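Local structure of mevalonate diphosphate decarboxylase (Legionella pneumophila, 3LTO) at residues A[8-13]-A[151-156]; A[37-42]-A[99-104]; A[179-184]-A[288-293]; A[234-239]-A[278-283]; A[272-277]-A[297-302]. The protein probably catalyses the ATP-dependent decarboxylation of mevalonate 5-diphosphate to isopentenyl diphosphate, a building block for isoprenoids. All blocks are in the same frame, centred on the assembly; numbering follows the deposited sequence.

Interaction 1 of 5, residues A[8-13]-A[151-156]. With SO4 (sulfate ion), chain C.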
# COMPACT_ATOMS: atom_id res chain seq x y z
N PRO A 8 14.74 -15.65 7.14
CA PRO A 8 15.92 -15.46 6.32
C PRO A 8 16.31 -14.00 6.13
O PRO A 8 15.49 -13.10 6.27
CB PRO A 8 15.52 -16.11 5.01
CG PRO A 8 14.08 -15.74 4.90
CD PRO A 8 13.55 -15.93 6.32
N ALA A 9 17.58 -13.77 5.82
CA ALA A 9 18.03 -12.41 5.56
C ALA A 9 17.73 -12.17 4.09
O ALA A 9 17.36 -13.10 3.37
CB ALA A 9 19.52 -12.30 5.81
N ASN A 10 17.86 -10.94 3.64
CA ASN A 10 17.60 -10.65 2.24
C ASN A 10 18.53 -9.53 1.84
O ASN A 10 18.93 -8.72 2.69
CB ASN A 10 16.13 -10.29 2.02
CG ASN A 10 15.79 -8.87 2.45
OD1 ASN A 10 16.22 -7.90 1.82
ND2 ASN A 10 15.01 -8.75 3.52
N ILE A 11 18.89 -9.50 0.57
CA ILE A 11 19.79 -8.48 0.03
C ILE A 11 19.12 -7.69 -1.10
O ILE A 11 18.71 -8.25 -2.12
CB ILE A 11 21.09 -9.13 -0.50
CG1 ILE A 11 22.02 -8.05 -1.05
CG2 ILE A 11 20.76 -10.14 -1.59
CD1 ILE A 11 22.53 -7.08 0.00
N ALA A 12 19.03 -6.38 -0.91
CA ALA A 12 18.40 -5.50 -1.88
C ALA A 12 19.25 -5.10 -3.08
O ALA A 12 20.41 -4.70 -2.93
CB ALA A 12 17.89 -4.25 -1.16
N LEU A 13 18.68 -5.22 -4.27
CA LEU A 13 19.33 -4.83 -5.52
C LEU A 13 18.97 -3.34 -5.74
O LEU A 13 19.79 -2.56 -6.23
CB LEU A 13 18.83 -5.70 -6.68
CG LEU A 13 19.55 -7.04 -6.90
CD1 LEU A 13 19.69 -7.76 -5.58
CD2 LEU A 13 18.79 -7.90 -7.89
N CYS A 151 10.30 -6.68 6.23
CA CYS A 151 9.06 -7.10 5.56
C CYS A 151 9.34 -7.88 4.29
O CYS A 151 8.50 -8.67 3.84
CB CYS A 151 8.14 -5.90 5.27
SG CYS A 151 8.56 -4.82 3.87
N ARG A 152 10.52 -7.68 3.72
CA ARG A 152 10.92 -8.38 2.50
C ARG A 152 11.37 -9.81 2.76
O ARG A 152 11.48 -10.61 1.82
CB ARG A 152 12.05 -7.63 1.80
CG ARG A 152 11.61 -6.43 1.03
CD ARG A 152 12.74 -5.96 0.13
NE ARG A 152 13.29 -4.69 0.57
CZ ARG A 152 14.41 -4.55 1.26
NH1 ARG A 152 15.13 -5.60 1.60
NH2 ARG A 152 14.81 -3.33 1.59
N SER A 153 11.64 -10.14 4.01
CA SER A 153 12.10 -11.49 4.34
C SER A 153 10.98 -12.52 4.41
O SER A 153 11.25 -13.71 4.54
CB SER A 153 12.88 -11.48 5.65
OG SER A 153 14.15 -10.87 5.46
N PHE A 154 9.73 -12.06 4.31
CA PHE A 154 8.56 -12.93 4.36
C PHE A 154 8.21 -13.53 2.99
O PHE A 154 7.21 -14.24 2.85
CB PHE A 154 7.35 -12.14 4.89
CG PHE A 154 7.43 -11.86 6.36
CD1 PHE A 154 6.86 -12.73 7.28
CD2 PHE A 154 8.15 -10.76 6.84
CE1 PHE A 154 7.01 -12.53 8.65
CE2 PHE A 154 8.30 -10.55 8.21
CZ PHE A 154 7.74 -11.43 9.12
N TYR A 155 9.02 -13.22 1.98
CA TYR A 155 8.77 -13.72 0.63
C TYR A 155 10.08 -14.21 0.03
O TYR A 155 11.15 -13.78 0.44
CB TYR A 155 8.19 -12.59 -0.23
CG TYR A 155 6.99 -11.94 0.42
CD1 TYR A 155 5.71 -12.46 0.25
CD2 TYR A 155 7.14 -10.83 1.26
CE1 TYR A 155 4.61 -11.91 0.91
CE2 TYR A 155 6.05 -10.27 1.92
CZ TYR A 155 4.78 -10.82 1.74
OH TYR A 155 3.70 -10.30 2.42
N ALA A 156 9.97 -15.12 -0.94
CA ALA A 156 11.12 -15.70 -1.62
C ALA A 156 10.67 -16.29 -2.95
O ALA A 156 9.49 -16.64 -3.12
CB ALA A 156 11.73 -16.78 -0.74
S SO4 C . 17.64 -1.80 2.08
O1 SO4 C . 16.86 -1.79 0.83
O2 SO4 C . 17.05 -2.80 2.98
O3 SO4 C . 19.03 -2.14 1.78
O4 SO4 C . 17.60 -0.49 2.75
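The hydroxyl OG of Ser153 is gripped twice by the strand 2-12: it donates to Pro8 O at 2.7 Å and accepts from Asn10 ND2 at 3.0 Å, with an N-H...O angle of 163°. This pins the loop before strand 158-162 to a strand of the N-terminal domain, which has the ribosomal S5-like fold of the GHMP kinase family. The acceptor OG lies almost in the amide plane of Asn10, and the same ND2 also bonds to Ser149 O. Asn10 CG sits between its backbone N and carbonyl carbon (chi1 77°), on the side of the strand that faces the loop. Its other end, OD1, lies 2.6 Å from Arg152 NH1, near the guanidinium plane; amide and guanidinium are turned nearly perpendicular, 85° apart. The Arg152 chain bends at chi3 and its NE bonds to Ser31 OG. Ala12 CB covers one guanidinium face, 3.9 Å above the plane and offset toward the rim. Tyr16 N, Met17 N and Ser149 OG complete the hold on a sulfate ion, probably from the crystallisation liquor; its place beside Arg152 is consistent with a site for a phosphate group of the substrate. Arg152 NH2 gives sulfate O2 a nearly straight hydrogen bond of 2.7 Å, while Ala12 CB touches sulfate O1 at 3.3 Å.

Interaction 2 of 5, residues A[37-42]-A[99-104]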
# COMPACT_ATOMS: atom_id res chain seq x y z
N SER A 37 17.92 -17.52 1.73
CA SER A 37 17.40 -18.61 2.54
C SER A 37 18.37 -19.40 3.43
O SER A 37 17.94 -20.07 4.35
CB SER A 37 16.63 -19.58 1.63
OG SER A 37 15.46 -18.94 1.15
N ASN A 38 19.67 -19.30 3.16
CA ASN A 38 20.63 -20.03 3.98
C ASN A 38 21.08 -19.25 5.22
O ASN A 38 21.48 -19.85 6.21
CB ASN A 38 21.84 -20.42 3.12
CG ASN A 38 21.47 -21.38 2.01
OD1 ASN A 38 21.19 -22.55 2.25
ND2 ASN A 38 21.45 -20.88 0.77
N LEU A 39 21.00 -17.92 5.17
CA LEU A 39 21.37 -17.10 6.31
C LEU A 39 20.09 -16.90 7.11
O LEU A 39 19.13 -16.31 6.61
CB LEU A 39 21.95 -15.76 5.85
CG LEU A 39 23.19 -15.80 4.95
CD1 LEU A 39 23.61 -14.37 4.59
CD2 LEU A 39 24.33 -16.52 5.65
N LEU A 40 20.08 -17.40 8.34
CA LEU A 40 18.89 -17.32 9.18
C LEU A 40 19.08 -16.71 10.56
O LEU A 40 20.14 -16.84 11.17
CB LEU A 40 18.30 -18.73 9.37
CG LEU A 40 17.81 -19.56 8.18
CD1 LEU A 40 17.62 -21.02 8.60
CD2 LEU A 40 16.51 -18.99 7.65
N SER A 41 18.04 -16.05 11.04
CA SER A 41 18.04 -15.48 12.37
C SER A 41 17.01 -16.32 13.09
O SER A 41 16.05 -16.78 12.47
CB SER A 41 17.60 -14.01 12.36
OG SER A 41 18.69 -13.16 12.06
N SER A 42 17.20 -16.53 14.38
CA SER A 42 16.27 -17.34 15.15
C SER A 42 15.85 -16.61 16.41
O SER A 42 16.63 -15.88 17.00
CB SER A 42 16.90 -18.68 15.52
OG SER A 42 17.13 -19.45 14.35
N ASN A 99 21.81 -16.03 15.29
CA ASN A 99 21.99 -16.07 13.84
C ASN A 99 22.81 -17.31 13.52
O ASN A 99 23.50 -17.84 14.39
CB ASN A 99 22.76 -14.86 13.33
CG ASN A 99 22.11 -13.55 13.69
OD1 ASN A 99 20.93 -13.33 13.42
ND2 ASN A 99 22.87 -12.67 14.32
N ASN A 100 22.75 -17.77 12.27
CA ASN A 100 23.54 -18.93 11.90
C ASN A 100 24.78 -18.45 11.16
O ASN A 100 25.54 -19.25 10.61
CB ASN A 100 22.73 -19.90 11.04
CG ASN A 100 22.40 -19.36 9.67
OD1 ASN A 100 22.67 -18.20 9.37
ND2 ASN A 100 21.82 -20.21 8.83
N PHE A 101 24.97 -17.13 11.15
CA PHE A 101 26.14 -16.55 10.53
C PHE A 101 26.99 -15.88 11.60
O PHE A 101 26.46 -15.29 12.55
CB PHE A 101 25.79 -15.56 9.40
CG PHE A 101 24.57 -14.72 9.66
CD1 PHE A 101 23.29 -15.28 9.60
CD2 PHE A 101 24.69 -13.35 9.87
CE1 PHE A 101 22.15 -14.48 9.74
CE2 PHE A 101 23.56 -12.54 10.01
CZ PHE A 101 22.29 -13.11 9.95
N PRO A 102 28.32 -15.96 11.46
CA PRO A 102 29.31 -15.39 12.38
C PRO A 102 29.15 -13.90 12.68
O PRO A 102 28.63 -13.14 11.87
CB PRO A 102 30.64 -15.69 11.70
CG PRO A 102 30.28 -15.62 10.25
CD PRO A 102 28.98 -16.40 10.22
N HIS A 103 29.62 -13.51 13.86
CA HIS A 103 29.56 -12.12 14.28
C HIS A 103 30.66 -11.38 13.53
O HIS A 103 30.47 -10.24 13.08
CB HIS A 103 29.80 -12.03 15.79
CG HIS A 103 29.39 -10.73 16.39
ND1 HIS A 103 29.93 -9.52 15.99
CD2 HIS A 103 28.50 -10.43 17.37
CE1 HIS A 103 29.38 -8.54 16.69
NE2 HIS A 103 28.52 -9.07 17.54
N SER A 104 31.80 -12.05 13.38
CA SER A 104 32.97 -11.51 12.69
C SER A 104 32.68 -11.11 11.24
O SER A 104 33.35 -10.24 10.69
CB SER A 104 34.10 -12.54 12.71
OG SER A 104 33.70 -13.72 12.03
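The amide of Asn100 reads the backbone of residues 38-40 with both ends: ND2 donates to Asn38 O at 2.7 Å, within the carbonyl plane, and OD1 accepts from Leu40 N at 2.9 Å. That second donor stands well above the plane of the side-chain carbonyl, about 50° out of it. A chi1 of 69° sets Asn100 CG between its own backbone N and carbonyl carbon, and the two bonds fix the amide. The backbone adds a bond from Asn100 N to Leu40 O at 3.0 Å, and Asn99 CA sends a C-H toward the same oxygen at 3.3 Å. Ser41 and Asn99 form an antiparallel, non-hydrogen-bonded pair in the N-terminal domain's sheet, where strand 93-99 runs out into the serine-rich loop before helix 110-129, probably the nucleotide-binding loop of the GHMP family. From that helix Ser112 OG bonds to Ser41 OG. The ring of Phe101, next along the loop, packs beside residues 39-41. Leu40 O approaches it obliquely, 3.4 Å from CE1, and Leu39, crossing the ring side chain at about a right angle, brings CB to 4.0 Å from CD1. Asn99 CB lies 3.6 Å above the ring centre on one face, and Leu107 touches Phe101 as well.

Interaction 3 of 5, residues A[179-184]-A[288-293]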
# COMPACT_ATOMS: atom_id res chain seq x y z
N GLN A 179 28.07 -14.83 -2.31
CA GLN A 179 29.34 -14.71 -1.59
C GLN A 179 29.51 -13.29 -1.06
O GLN A 179 29.08 -12.33 -1.69
CB GLN A 179 30.52 -15.05 -2.51
CG GLN A 179 30.45 -16.42 -3.14
CD GLN A 179 31.65 -16.70 -4.04
OE1 GLN A 179 32.10 -15.83 -4.78
NE2 GLN A 179 32.16 -17.93 -3.99
N VAL A 180 30.16 -13.18 0.09
CA VAL A 180 30.40 -11.89 0.72
C VAL A 180 31.88 -11.66 0.98
O VAL A 180 32.54 -12.45 1.67
CB VAL A 180 29.66 -11.77 2.07
CG1 VAL A 180 29.76 -10.35 2.59
CG2 VAL A 180 28.20 -12.19 1.90
N ILE A 181 32.41 -10.58 0.42
CA ILE A 181 33.81 -10.24 0.64
C ILE A 181 33.80 -9.39 1.90
O ILE A 181 33.34 -8.24 1.89
CB ILE A 181 34.38 -9.44 -0.53
CG1 ILE A 181 34.39 -10.31 -1.78
CG2 ILE A 181 35.79 -8.95 -0.19
CD1 ILE A 181 34.51 -9.54 -3.07
N VAL A 182 34.29 -9.96 2.99
CA VAL A 182 34.31 -9.28 4.27
C VAL A 182 35.47 -8.31 4.40
O VAL A 182 36.63 -8.72 4.41
CB VAL A 182 34.42 -10.30 5.42
CG1 VAL A 182 34.32 -9.58 6.76
CG2 VAL A 182 33.34 -11.35 5.26
N ILE A 183 35.15 -7.03 4.48
CA ILE A 183 36.15 -6.00 4.64
C ILE A 183 36.00 -5.46 6.06
O ILE A 183 34.98 -4.87 6.40
CB ILE A 183 35.96 -4.88 3.60
CG1 ILE A 183 36.24 -5.43 2.20
CG2 ILE A 183 36.86 -3.71 3.91
CD1 ILE A 183 36.04 -4.44 1.08
N SER A 184 37.01 -5.70 6.89
CA SER A 184 37.00 -5.27 8.28
C SER A 184 36.58 -3.82 8.52
O SER A 184 37.00 -2.91 7.79
CB SER A 184 38.37 -5.53 8.91
OG SER A 184 38.71 -6.90 8.82
N VAL A 288 31.23 -6.48 0.67
CA VAL A 288 30.82 -6.43 -0.72
C VAL A 288 30.16 -7.75 -1.06
O VAL A 288 30.74 -8.82 -0.85
CB VAL A 288 32.04 -6.20 -1.66
CG1 VAL A 288 31.59 -6.31 -3.11
CG2 VAL A 288 32.65 -4.83 -1.40
N HIS A 289 28.94 -7.68 -1.59
CA HIS A 289 28.18 -8.87 -1.94
C HIS A 289 28.26 -9.25 -3.41
O HIS A 289 28.12 -8.42 -4.31
CB HIS A 289 26.71 -8.70 -1.55
CG HIS A 289 26.49 -8.51 -0.09
ND1 HIS A 289 25.96 -9.49 0.72
CD2 HIS A 289 26.79 -7.47 0.73
CE1 HIS A 289 25.94 -9.06 1.97
NE2 HIS A 289 26.45 -7.84 2.01
N LEU A 290 28.48 -10.54 -3.63
CA LEU A 290 28.54 -11.09 -4.96
C LEU A 290 27.36 -12.03 -5.13
O LEU A 290 27.00 -12.76 -4.21
CB LEU A 290 29.84 -11.88 -5.16
CG LEU A 290 31.19 -11.19 -4.97
CD1 LEU A 290 32.29 -12.14 -5.44
CD2 LEU A 290 31.24 -9.88 -5.77
N LEU A 291 26.75 -12.00 -6.31
CA LEU A 291 25.63 -12.86 -6.65
C LEU A 291 25.93 -13.47 -8.01
O LEU A 291 26.19 -12.74 -8.98
CB LEU A 291 24.32 -12.07 -6.70
CG LEU A 291 23.76 -11.66 -5.34
CD1 LEU A 291 22.54 -10.77 -5.53
CD2 LEU A 291 23.40 -12.90 -4.54
N TYR A 292 25.91 -14.79 -8.07
CA TYR A 292 26.20 -15.53 -9.30
C TYR A 292 25.01 -16.39 -9.66
O TYR A 292 24.25 -16.81 -8.79
CB TYR A 292 27.39 -16.47 -9.09
CG TYR A 292 28.75 -15.82 -8.99
CD1 TYR A 292 29.46 -15.47 -10.14
CD2 TYR A 292 29.35 -15.60 -7.75
CE1 TYR A 292 30.73 -14.92 -10.05
CE2 TYR A 292 30.62 -15.05 -7.65
CZ TYR A 292 31.31 -14.71 -8.81
OH TYR A 292 32.57 -14.18 -8.72
N ARG A 293 24.85 -16.66 -10.95
CA ARG A 293 23.78 -17.52 -11.43
C ARG A 293 24.13 -18.96 -11.05
O ARG A 293 25.29 -19.28 -10.84
CB ARG A 293 23.65 -17.43 -12.95
CG ARG A 293 23.09 -16.13 -13.47
CD ARG A 293 22.85 -16.19 -14.97
NE ARG A 293 23.93 -15.56 -15.72
CZ ARG A 293 25.07 -16.15 -16.05
NH1 ARG A 293 25.28 -17.41 -15.71
NH2 ARG A 293 26.00 -15.47 -16.69
O HOH W 1 33.69 -15.33 -6.82
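Gln179, Ile181, Val288 and Leu290 carry the backbone ladder, two hydrogen-bonded antiparallel pairs with four N-H...O bonds. The shorter two are Leu290 N to Gln179 O and Ile181 N to Val288 O, both 2.7 Å; their return bonds, Gln179 N to Leu290 O and Val288 N to Ile181 O, are 3.0 Å. Between them Val180 and His289 form the non-hydrogen-bonded pair. A water supplies the polar side-chain link: it donates to Gln179 OE1 at 2.6 Å and accepts from Tyr292 OH at 2.5 Å. OE1 meets the edge of the Tyr292 ring, 3.3 Å from CE2, with amide and ring planes nearly perpendicular. One CH-pi contact marks the face of Val180 and His289: the side chains lie side by side and Val180 CG1 stands over the imidazole, 4.2 Å from its centroid. Apolar contacts fill the other face, where Ile181 CD1 reaches Leu290 CD1 and Ile183 CD1 reaches Val288 CG2, each at 4.2 Å. Helices 258-274 and 297-308 cover this side through Ile263, Ile267 and Leu308. Strands 177-182 and 288-292 are the inner pair of an antiparallel sheet ordered 279-281, 288-292, 177-182, 313-314, backed by helices: the ferredoxin-like arrangement of the GHMP C-terminal domain.

Interaction 4 of 5, residues A[234-239]-A[278-283]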
# COMPACT_ATOMS: atom_id res chain seq x y z
N ILE A 234 23.27 -1.98 -13.62
CA ILE A 234 22.25 -1.24 -12.88
C ILE A 234 22.49 -1.36 -11.38
O ILE A 234 22.51 -0.36 -10.66
CB ILE A 234 20.84 -1.77 -13.21
CG1 ILE A 234 20.56 -1.63 -14.71
CG2 ILE A 234 19.79 -1.00 -12.42
CD1 ILE A 234 19.32 -2.36 -15.16
N CYS A 235 22.68 -2.58 -10.88
CA CYS A 235 22.91 -2.76 -9.45
C CYS A 235 24.17 -2.04 -9.02
O CYS A 235 24.25 -1.55 -7.89
CB CYS A 235 23.00 -4.25 -9.11
SG CYS A 235 21.42 -5.14 -9.25
N TRP A 236 25.15 -1.97 -9.92
CA TRP A 236 26.41 -1.30 -9.65
C TRP A 236 26.12 0.18 -9.42
O TRP A 236 26.52 0.78 -8.42
CB TRP A 236 27.34 -1.49 -10.85
CG TRP A 236 28.76 -1.00 -10.68
CD1 TRP A 236 29.27 0.21 -11.06
CD2 TRP A 236 29.88 -1.76 -10.18
NE1 TRP A 236 30.62 0.26 -10.83
CE2 TRP A 236 31.02 -0.94 -10.29
CE3 TRP A 236 30.01 -3.05 -9.64
CZ2 TRP A 236 32.29 -1.37 -9.88
CZ3 TRP A 236 31.28 -3.48 -9.24
CH2 TRP A 236 32.40 -2.63 -9.37
N HIS A 237 25.39 0.77 -10.37
CA HIS A 237 25.03 2.18 -10.30
C HIS A 237 24.20 2.45 -9.05
O HIS A 237 24.41 3.46 -8.37
CB HIS A 237 24.24 2.57 -11.56
CG HIS A 237 25.05 2.53 -12.82
ND1 HIS A 237 24.49 2.46 -14.07
CD2 HIS A 237 26.39 2.56 -13.01
CE1 HIS A 237 25.44 2.45 -14.98
NE2 HIS A 237 26.61 2.51 -14.36
N GLU A 238 23.29 1.54 -8.74
CA GLU A 238 22.43 1.68 -7.57
C GLU A 238 23.18 1.77 -6.23
O GLU A 238 22.97 2.73 -5.48
CB GLU A 238 21.41 0.54 -7.55
CG GLU A 238 20.56 0.44 -6.28
CD GLU A 238 19.46 1.49 -6.19
OE1 GLU A 238 19.38 2.38 -7.06
OE2 GLU A 238 18.65 1.41 -5.23
N PHE A 239 24.05 0.81 -5.92
CA PHE A 239 24.74 0.88 -4.64
C PHE A 239 25.77 2.01 -4.56
O PHE A 239 25.99 2.59 -3.50
CB PHE A 239 25.37 -0.48 -4.26
CG PHE A 239 26.72 -0.76 -4.87
CD1 PHE A 239 27.88 -0.28 -4.28
CD2 PHE A 239 26.82 -1.55 -6.01
CE1 PHE A 239 29.14 -0.59 -4.82
CE2 PHE A 239 28.06 -1.86 -6.56
CZ PHE A 239 29.22 -1.38 -5.96
N PRO A 278 29.78 -11.59 -11.76
CA PRO A 278 28.76 -11.53 -10.72
C PRO A 278 28.01 -10.20 -10.63
O PRO A 278 28.47 -9.17 -11.12
CB PRO A 278 29.57 -11.77 -9.46
CG PRO A 278 30.80 -10.98 -9.74
CD PRO A 278 31.11 -11.33 -11.19
N VAL A 279 26.83 -10.25 -10.02
CA VAL A 279 26.06 -9.04 -9.80
C VAL A 279 26.65 -8.60 -8.45
O VAL A 279 26.92 -9.45 -7.59
CB VAL A 279 24.56 -9.35 -9.70
CG1 VAL A 279 23.83 -8.21 -9.01
CG2 VAL A 279 24.00 -9.58 -11.10
N VAL A 280 26.86 -7.30 -8.29
CA VAL A 280 27.47 -6.77 -7.08
C VAL A 280 26.65 -5.68 -6.40
O VAL A 280 26.06 -4.82 -7.07
CB VAL A 280 28.87 -6.19 -7.40
CG1 VAL A 280 29.57 -5.74 -6.13
CG2 VAL A 280 29.70 -7.25 -8.13
N THR A 281 26.61 -5.72 -5.07
CA THR A 281 25.90 -4.72 -4.29
C THR A 281 26.57 -4.55 -2.95
O THR A 281 27.36 -5.39 -2.52
CB THR A 281 24.46 -5.12 -3.95
OG1 THR A 281 23.97 -6.07 -4.89
CG2 THR A 281 23.58 -3.90 -3.98
N MSE A 282 26.20 -3.46 -2.29
CA MSE A 282 26.69 -3.10 -0.98
C MSE A 282 25.56 -2.41 -0.22
O MSE A 282 24.75 -1.69 -0.81
CB MSE A 282 27.84 -2.11 -1.07
CG MSE A 282 29.08 -2.58 -1.78
SE MSE A 282 30.49 -1.27 -1.53
CE MSE A 282 31.14 -1.86 0.20
N ASP A 283 25.52 -2.62 1.09
CA ASP A 283 24.53 -1.96 1.94
C ASP A 283 25.27 -0.86 2.69
O ASP A 283 26.40 -0.52 2.33
CB ASP A 283 23.91 -2.95 2.92
CG ASP A 283 23.01 -3.95 2.24
OD1 ASP A 283 22.23 -3.53 1.35
OD2 ASP A 283 23.08 -5.15 2.60
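Helix segment 234-239 and strand 279-281 run almost parallel, 8° apart, with their axes 7.1 Å from each other at closest approach. The strand is an outer strand, within this chain, of the ferredoxin-like sheet of the C-terminal domain, and helix 228-247 packs against it entirely through van der Waals contacts. Cys235 sits over the start of the strand, its SG 3.9 Å from Val279 CG1 and its CB 3.7 Å from Val280 O. Trp236 lies alongside Val280, pointing the same way, and offers the edge of its indole: CE3 is 4.0 Å from Val280 CB. Leu264 and Glu268 of helix 258-274 touch the indole too. Phe239 does most of the work. Its CG lies between the backbone N and the carbonyl carbon (chi1 83°). The ring lies between the indole and the strand, with CZ 4.1 Å above the plane of the Trp236 ring. CD2 comes within 3.5 Å of Val280 O, and Thr281 CG2 meets Phe239 CB. Met282, modelled as selenomethionine, meets the CD1 and CE1 rim of Phe239: CG touches CD1 at 3.6 Å, and SE makes an oblique Met-aromatic contact, 4.6 Å from the ring centroid and 57° off its normal.

Interaction 5 of 5, residues A[272-277]-A[297-302]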
# COMPACT_ATOMS: atom_id res chain seq x y z
N ASN A 272 35.18 -7.35 -17.87
CA ASN A 272 35.60 -6.94 -19.21
C ASN A 272 36.32 -8.08 -19.91
O ASN A 272 36.12 -8.33 -21.10
CB ASN A 272 36.54 -5.73 -19.14
CG ASN A 272 35.88 -4.52 -18.51
OD1 ASN A 272 34.78 -4.12 -18.91
ND2 ASN A 272 36.55 -3.92 -17.54
N GLU A 273 37.16 -8.77 -19.15
CA GLU A 273 37.95 -9.89 -19.63
C GLU A 273 37.10 -11.11 -19.98
O GLU A 273 37.20 -11.64 -21.08
CB GLU A 273 38.98 -10.28 -18.56
CG GLU A 273 39.91 -11.42 -18.97
CD GLU A 273 40.49 -12.15 -17.77
OE1 GLU A 273 40.98 -11.49 -16.83
OE2 GLU A 273 40.46 -13.40 -17.77
N LYS A 274 36.26 -11.54 -19.05
CA LYS A 274 35.41 -12.71 -19.23
C LYS A 274 34.12 -12.49 -20.01
O LYS A 274 33.56 -13.44 -20.56
CB LYS A 274 35.03 -13.31 -17.86
CG LYS A 274 36.21 -13.74 -17.01
CD LYS A 274 37.00 -14.86 -17.67
CE LYS A 274 38.23 -15.20 -16.86
NZ LYS A 274 39.11 -16.21 -17.53
N GLY A 275 33.65 -11.25 -20.05
CA GLY A 275 32.41 -10.96 -20.75
C GLY A 275 31.23 -11.47 -19.94
O GLY A 275 30.11 -11.57 -20.43
N ASP A 276 31.49 -11.80 -18.68
CA ASP A 276 30.47 -12.31 -17.77
C ASP A 276 31.03 -12.22 -16.35
O ASP A 276 32.25 -12.19 -16.15
CB ASP A 276 30.13 -13.76 -18.13
CG ASP A 276 28.95 -14.31 -17.33
OD1 ASP A 276 28.03 -13.54 -17.00
OD2 ASP A 276 28.94 -15.53 -17.05
N GLY A 277 30.14 -12.16 -15.36
CA GLY A 277 30.61 -12.07 -13.99
C GLY A 277 29.49 -12.04 -12.98
O GLY A 277 28.35 -12.40 -13.29
N THR A 297 28.76 -21.44 -11.25
CA THR A 297 29.58 -22.03 -10.20
C THR A 297 31.07 -22.01 -10.53
O THR A 297 31.88 -21.59 -9.71
CB THR A 297 29.17 -23.48 -9.89
OG1 THR A 297 27.80 -23.51 -9.50
CG2 THR A 297 30.02 -24.06 -8.75
N ASP A 298 31.44 -22.45 -11.73
CA ASP A 298 32.84 -22.46 -12.11
C ASP A 298 33.45 -21.08 -12.27
O ASP A 298 34.60 -20.87 -11.91
CB ASP A 298 33.06 -23.27 -13.39
CG ASP A 298 32.85 -24.76 -13.18
OD1 ASP A 298 33.07 -25.24 -12.04
OD2 ASP A 298 32.50 -25.45 -14.15
N LEU A 299 32.69 -20.15 -12.82
CA LEU A 299 33.20 -18.79 -13.00
C LEU A 299 33.49 -18.21 -11.62
O LEU A 299 34.50 -17.55 -11.41
CB LEU A 299 32.19 -17.92 -13.75
CG LEU A 299 32.68 -16.52 -14.15
CD1 LEU A 299 33.88 -16.66 -15.07
CD2 LEU A 299 31.56 -15.76 -14.85
N ALA A 300 32.58 -18.48 -10.68
CA ALA A 300 32.71 -17.99 -9.31
C ALA A 300 33.96 -18.55 -8.64
O ALA A 300 34.71 -17.81 -8.01
CB ALA A 300 31.47 -18.38 -8.51
N ARG A 301 34.16 -19.86 -8.76
CA ARG A 301 35.33 -20.49 -8.16
C ARG A 301 36.60 -19.94 -8.81
O ARG A 301 37.62 -19.75 -8.16
CB ARG A 301 35.25 -22.01 -8.32
CG ARG A 301 36.42 -22.77 -7.71
CD ARG A 301 36.24 -24.29 -7.80
NE ARG A 301 37.50 -25.01 -7.60
CZ ARG A 301 38.26 -24.92 -6.50
NH1 ARG A 301 37.88 -24.14 -5.50
NH2 ARG A 301 39.40 -25.59 -6.42
N GLN A 302 36.52 -19.67 -10.11
CA GLN A 302 37.67 -19.13 -10.83
C GLN A 302 38.02 -17.71 -10.34
O GLN A 302 39.18 -17.37 -10.19
CB GLN A 302 37.38 -19.11 -12.34
CG GLN A 302 38.47 -18.48 -13.19
CD GLN A 302 38.12 -18.46 -14.68
OE1 GLN A 302 38.87 -17.92 -15.50
NE2 GLN A 302 36.99 -19.05 -15.03
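The carboxylate of Asp276 has Leu299 CD2 above its plane, nearest to OD2 at 3.4 Å, while the amide of Gln302 is met at its oxygen by Lys274. Lys274 and Gln302 reach toward each other tip to tip: NZ donates to OE1 at 2.7 Å, tilted 25° from the amide carbonyl plane, with Lys274 CE next to the same oxygen at 3.1 Å. The Gln302 chain is extended beyond CG, whereas that of Lys274 bends at chi2 (-62°), which puts CD on the side of the partner helix. NZ also makes a salt bridge with Glu273 OE2, 3.1 Å away, so the ammonium group lies between a charged and a neutral acceptor. Here the end of helix 258-274 meets the first turns of helix 297-308, the two helices that cover one face of the ferredoxin-like sheet. The first helix ends at Gly275, whose phi is positive (74°), and the chain then doubles back past Leu299. Leu299 CG is anti to its backbone N, and its two methyls face the end of helix 258-274 and the loop after it; CD1 meets Lys274 CG at 4.2 Å and CD2 meets Gly277 N at 3.9 Å. Phe270 lies against the same leucine. Asp276 OD1 makes its own salt bridge to Arg293.

Overall arrangement
Interactions 1 and 2 share the N-terminal sheet: Ala9 N lies 3.1 Å from Leu39 O, a probable hydrogen bond between neighbouring strands. Interactions 3 and 4 share the C-terminal sheet in the same way, through Leu291 O and Val279 N at 2.8 Å. The two domains meet between interactions 1 and 4, where Leu13 CG packs 3.6 Å from Cys235 SG; Lys15, just beyond residues 8-13, bonds to Ala12 O and Met282 O and pairs with Asp283. This junction adjoins the sulfate-holding pocket beside Arg152, probably part of the active site. Interaction 5 lies toward the far end, its centre about 26 Å from that of interaction 1, tied to interaction 3 by the salt bridge Arg293 NH2 to Asp276 OD1 at 2.8 Å.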